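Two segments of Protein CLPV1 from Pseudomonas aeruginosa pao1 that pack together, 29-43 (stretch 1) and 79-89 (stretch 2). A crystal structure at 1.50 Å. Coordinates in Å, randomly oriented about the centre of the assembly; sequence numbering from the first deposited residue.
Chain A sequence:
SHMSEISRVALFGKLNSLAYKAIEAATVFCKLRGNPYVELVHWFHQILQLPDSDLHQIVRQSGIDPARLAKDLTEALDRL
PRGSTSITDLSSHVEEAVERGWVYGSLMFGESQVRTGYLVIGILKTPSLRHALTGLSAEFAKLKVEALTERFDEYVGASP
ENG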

# COMPACT_ATOMS: atom_id res chain seq x y z
N PHE A 29 -2.02 -5.18 -13.91
CA PHE A 29 -3.10 -4.20 -14.18
C PHE A 29 -2.56 -2.93 -14.80
O PHE A 29 -3.14 -2.39 -15.76
CB PHE A 29 -3.83 -3.90 -12.86
CG PHE A 29 -4.99 -2.95 -12.97
CD1 PHE A 29 -4.80 -1.58 -12.90
CD2 PHE A 29 -6.28 -3.43 -13.09
CE1 PHE A 29 -5.86 -0.70 -12.98
CE2 PHE A 29 -7.36 -2.56 -13.15
CZ PHE A 29 -7.14 -1.19 -13.09
N CYS A 30 -1.49 -2.40 -14.20
CA CYS A 30 -0.84 -1.19 -14.69
C CYS A 30 -0.47 -1.34 -16.17
O CYS A 30 -0.69 -0.44 -16.99
CB CYS A 30 0.41 -0.96 -13.81
SG CYS A 30 1.32 0.51 -14.36
N LYS A 31 0.10 -2.48 -16.50
CA LYS A 31 0.52 -2.74 -17.89
C LYS A 31 -0.67 -2.86 -18.82
O LYS A 31 -0.59 -2.35 -19.97
CB LYS A 31 1.35 -4.00 -17.97
CG LYS A 31 2.74 -3.81 -17.42
CD LYS A 31 3.62 -5.01 -17.68
CE LYS A 31 4.16 -5.04 -19.16
NZ LYS A 31 5.07 -3.87 -19.45
N LEU A 32 -1.75 -3.51 -18.39
CA LEU A 32 -2.95 -3.62 -19.24
C LEU A 32 -3.51 -2.24 -19.56
O LEU A 32 -4.01 -1.99 -20.67
CB LEU A 32 -4.01 -4.48 -18.57
CG LEU A 32 -3.63 -5.96 -18.59
CD1 LEU A 32 -4.67 -6.76 -17.84
CD2 LEU A 32 -3.46 -6.47 -20.02
N ARG A 33 -3.42 -1.32 -18.61
CA ARG A 33 -3.94 0.04 -18.81
C ARG A 33 -3.01 0.96 -19.56
O ARG A 33 -3.41 2.07 -19.96
CB ARG A 33 -4.24 0.71 -17.46
CG ARG A 33 -5.15 -0.09 -16.57
CD ARG A 33 -6.59 0.26 -16.79
NE ARG A 33 -6.93 1.41 -15.97
CZ ARG A 33 -8.16 1.85 -15.76
NH1 ARG A 33 -9.19 1.22 -16.31
NH2 ARG A 33 -8.34 2.91 -15.00
N GLY A 34 -1.76 0.55 -19.69
CA GLY A 34 -0.74 1.38 -20.30
C GLY A 34 -0.28 2.54 -19.44
O GLY A 34 0.23 3.55 -19.90
N ASN A 35 -0.39 2.36 -18.11
CA ASN A 35 0.09 3.41 -17.19
C ASN A 35 1.62 3.28 -17.03
O ASN A 35 2.16 2.15 -17.08
CB ASN A 35 -0.57 3.31 -15.78
CG ASN A 35 -2.09 3.37 -15.80
OD1 ASN A 35 -2.76 2.62 -15.09
ND2 ASN A 35 -2.67 4.28 -16.67
N PRO A 36 2.35 4.39 -16.86
CA PRO A 36 3.81 4.27 -16.95
C PRO A 36 4.46 3.72 -15.69
O PRO A 36 5.57 3.12 -15.78
CB PRO A 36 4.29 5.71 -17.20
CG PRO A 36 3.15 6.57 -16.65
CD PRO A 36 1.89 5.79 -16.97
N TYR A 37 3.78 3.86 -14.53
CA TYR A 37 4.37 3.42 -13.24
C TYR A 37 3.35 2.69 -12.45
O TYR A 37 2.18 3.11 -12.37
CB TYR A 37 4.91 4.64 -12.38
CG TYR A 37 6.04 5.32 -13.13
CD1 TYR A 37 7.32 4.77 -13.12
CD2 TYR A 37 5.79 6.45 -13.93
CE1 TYR A 37 8.34 5.33 -13.88
CE2 TYR A 37 6.79 7.01 -14.70
CZ TYR A 37 8.06 6.45 -14.65
OH TYR A 37 9.06 7.01 -15.42
N VAL A 38 3.78 1.59 -11.81
CA VAL A 38 2.97 0.91 -10.81
C VAL A 38 2.98 1.78 -9.53
O VAL A 38 4.02 2.04 -8.95
CB VAL A 38 3.52 -0.46 -10.50
CG1 VAL A 38 2.54 -1.20 -9.60
CG2 VAL A 38 3.71 -1.24 -11.82
N GLU A 39 1.80 2.31 -9.20
CA GLU A 39 1.67 3.30 -8.13
C GLU A 39 0.99 2.75 -6.92
O GLU A 39 0.43 1.64 -6.94
CB GLU A 39 0.85 4.49 -8.61
CG GLU A 39 1.57 5.30 -9.70
CD GLU A 39 0.85 6.58 -10.00
OE1 GLU A 39 -0.04 7.00 -9.21
OE2 GLU A 39 1.17 7.17 -11.06
N LEU A 40 1.04 3.56 -5.85
CA LEU A 40 0.28 3.19 -4.68
C LEU A 40 -1.21 2.93 -5.02
O LEU A 40 -1.83 2.00 -4.46
CB LEU A 40 0.37 4.26 -3.62
CG LEU A 40 1.71 4.48 -2.94
CD1 LEU A 40 1.62 5.73 -2.00
CD2 LEU A 40 2.12 3.27 -2.14
N VAL A 41 -1.79 3.73 -5.94
CA VAL A 41 -3.22 3.52 -6.20
C VAL A 41 -3.45 2.11 -6.85
O VAL A 41 -4.43 1.43 -6.50
CB VAL A 41 -3.78 4.65 -7.08
CG1 VAL A 41 -3.16 4.65 -8.49
CG2 VAL A 41 -5.31 4.50 -7.20
N HIS A 42 -2.54 1.65 -7.72
CA HIS A 42 -2.70 0.30 -8.28
C HIS A 42 -2.63 -0.75 -7.18
O HIS A 42 -3.37 -1.73 -7.19
CB HIS A 42 -1.59 -0.03 -9.31
CG HIS A 42 -1.61 0.81 -10.54
ND1 HIS A 42 -0.65 1.77 -10.75
CD2 HIS A 42 -2.42 0.82 -11.63
CE1 HIS A 42 -0.85 2.34 -11.94
NE2 HIS A 42 -1.91 1.78 -12.48
N TRP A 43 -1.66 -0.59 -6.27
CA TRP A 43 -1.38 -1.60 -5.25
C TRP A 43 -2.58 -1.68 -4.30
O TRP A 43 -3.08 -2.76 -3.97
CB TRP A 43 -0.13 -1.19 -4.47
CG TRP A 43 0.46 -2.30 -3.65
CD1 TRP A 43 0.09 -3.61 -3.65
CD2 TRP A 43 1.57 -2.15 -2.79
NE1 TRP A 43 0.95 -4.32 -2.79
CE2 TRP A 43 1.89 -3.43 -2.30
CE3 TRP A 43 2.41 -1.05 -2.47
CZ2 TRP A 43 2.97 -3.64 -1.41
CZ3 TRP A 43 3.47 -1.23 -1.61
CH2 TRP A 43 3.74 -2.54 -1.09
N ARG A 79 -7.73 8.35 -14.14
CA ARG A 79 -7.09 9.61 -14.49
C ARG A 79 -5.58 9.50 -14.78
O ARG A 79 -4.99 10.42 -15.33
CB ARG A 79 -7.34 10.65 -13.38
CG ARG A 79 -8.81 11.13 -13.30
CD ARG A 79 -8.97 12.21 -12.21
NE ARG A 79 -10.37 12.48 -11.86
CZ ARG A 79 -10.94 12.14 -10.70
NH1 ARG A 79 -10.22 11.51 -9.77
NH2 ARG A 79 -12.21 12.43 -10.47
N LEU A 80 -4.95 8.38 -14.43
CA LEU A 80 -3.54 8.24 -14.75
C LEU A 80 -3.26 8.34 -16.23
O LEU A 80 -4.09 7.99 -17.05
CB LEU A 80 -3.02 6.88 -14.26
CG LEU A 80 -3.11 6.65 -12.75
CD1 LEU A 80 -2.69 5.22 -12.40
CD2 LEU A 80 -2.19 7.64 -12.09
N PRO A 81 -2.04 8.78 -16.58
CA PRO A 81 -1.70 8.81 -18.00
C PRO A 81 -1.69 7.41 -18.61
O PRO A 81 -1.32 6.43 -17.91
CB PRO A 81 -0.31 9.46 -18.02
CG PRO A 81 0.19 9.49 -16.70
CD PRO A 81 -0.94 9.23 -15.70
N ARG A 82 -2.09 7.31 -19.88
CA ARG A 82 -2.23 6.02 -20.54
C ARG A 82 -1.41 5.96 -21.80
O ARG A 82 -0.74 6.91 -22.16
CB ARG A 82 -3.68 5.70 -20.88
CG ARG A 82 -4.64 5.59 -19.71
CD ARG A 82 -6.12 5.50 -20.19
NE ARG A 82 -7.07 5.30 -19.08
CZ ARG A 82 -8.37 5.00 -19.23
NH1 ARG A 82 -8.89 4.86 -20.45
NH2 ARG A 82 -9.15 4.84 -18.16
N GLY A 83 -1.50 4.82 -22.48
CA GLY A 83 -0.79 4.61 -23.73
C GLY A 83 0.72 4.75 -23.63
O GLY A 83 1.39 5.16 -24.58
N SER A 84 1.26 4.39 -22.48
CA SER A 84 2.68 4.45 -22.27
C SER A 84 3.31 3.41 -23.15
O SER A 84 2.89 2.25 -23.15
CB SER A 84 3.01 4.21 -20.79
OG SER A 84 4.41 4.21 -20.58
N THR A 85 4.28 3.84 -23.94
CA THR A 85 5.03 2.93 -24.80
C THR A 85 6.39 2.67 -24.17
O THR A 85 7.19 1.89 -24.68
CB THR A 85 5.19 3.49 -26.23
OG1 THR A 85 5.75 2.49 -27.09
CG2 THR A 85 6.07 4.74 -26.24
N SER A 86 6.65 3.32 -23.04
CA SER A 86 7.91 3.13 -22.34
C SER A 86 7.90 1.79 -21.61
O SER A 86 6.89 1.09 -21.54
CB SER A 86 8.17 4.28 -21.35
OG SER A 86 6.97 4.75 -20.74
N ILE A 87 9.04 1.41 -21.07
CA ILE A 87 9.07 0.23 -20.25
C ILE A 87 8.46 0.64 -18.90
O ILE A 87 8.82 1.67 -18.31
CB ILE A 87 10.50 -0.32 -20.06
CG1 ILE A 87 10.47 -1.56 -19.18
CG2 ILE A 87 11.44 0.74 -19.50
CD1 ILE A 87 11.78 -2.34 -19.21
N THR A 88 7.52 -0.17 -18.43
CA THR A 88 6.86 0.08 -17.17
C THR A 88 7.89 0.01 -16.04
O THR A 88 8.84 -0.77 -16.09
CB THR A 88 5.78 -0.97 -16.93
OG1 THR A 88 5.09 -1.20 -18.17
CG2 THR A 88 4.80 -0.54 -15.84
N ASP A 89 7.65 0.77 -14.96
CA ASP A 89 8.50 0.67 -13.76
C ASP A 89 7.64 0.88 -12.52
O ASP A 89 6.48 1.18 -12.59
CB ASP A 89 9.66 1.71 -13.79
CG ASP A 89 10.92 1.22 -13.09
OD1 ASP A 89 10.84 0.32 -12.25
OD2 ASP A 89 12.03 1.69 -13.42
O HOH W 1 -5.59 5.37 -16.64
O HOH W 2 2.90 0.25 -18.81
O HOH W 3 7.82 3.95 -17.29

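Stretch 1 leaves one helix, crosses a short extended segment and enters another; stretch 2 has no regular helix or strand and lies along that crossing. The first helix closes in a Schellman motif: Gly 34 takes a positive phi, and Gly 34 N and Asn 35 N bond back to the carbonyls of Lys 31 and Cys 30. The turn leaves Gly 34 O free for Ser 84 N, at 2.9 Å. Glycine suits this place twice over, since its phi is positive and an ideal CB would sit only 3.0 Å from Gly 83 N.

Further along, the backbones pair in parallel register through a single bridge, Tyr 37 with Asp 89. Asp 89 N donates to Pro 36 O at 3.2 Å, and Val 38 N donates to Asp 89 O at 2.8 Å, so Asp 89 uses both backbone polar groups on stretch 1. Pro 36 offers its carbonyl to Asp 89 N and has no amide hydrogen to satisfy. The Pro 36 CD atom also lies 4.1 Å from Pro 81 CG, an apolar contact between two rings.

Between these backbone contacts lies Asn 35. Its CA-to-CB bond points away from stretch 2, yet chi1 in m brings the amide back, and Asn 35 ND2 donates to Pro 81 O at 2.8 Å. At the other end of the amide, Asn 35 OD1 accepts from His 42 NE2 at 2.9 Å, while His 42 ND1 accepts from Glu 39 N, also at 2.9 Å. A chain of hydrogen bonds through the buried Asn 35 and His 42 side chains thus ties the Pro 81 carbonyl to the backbone of Glu 39, the N-cap residue of the second helix, with both ring nitrogens used. A water joins Asn 35 ND2 to Arg 82 NE, at 3.1 and 2.9 Å.

Leu 80 buries the most area of any residue in the contact. It points toward stretch 1, where Leu 80 CD1 meets His 42 CE1 at 3.4 Å and Val 41 CG1 at 4.0 Å. Thr 88 is nearly as well covered and serves two environments: Thr 88 CG2 packs 3.9 Å from Cys 30 SG, and Thr 88 OG1 accepts from Lys 31 NZ at 3.0 Å. A second water links Thr 88 OG1 to Asn 35 O, 2.7 Å from each.

At the exposed edge, Arg 82 NH2 lies over one face of the Arg 33 guanidinium, 3.8 Å from Arg 33 NH2, a close approach of like charges.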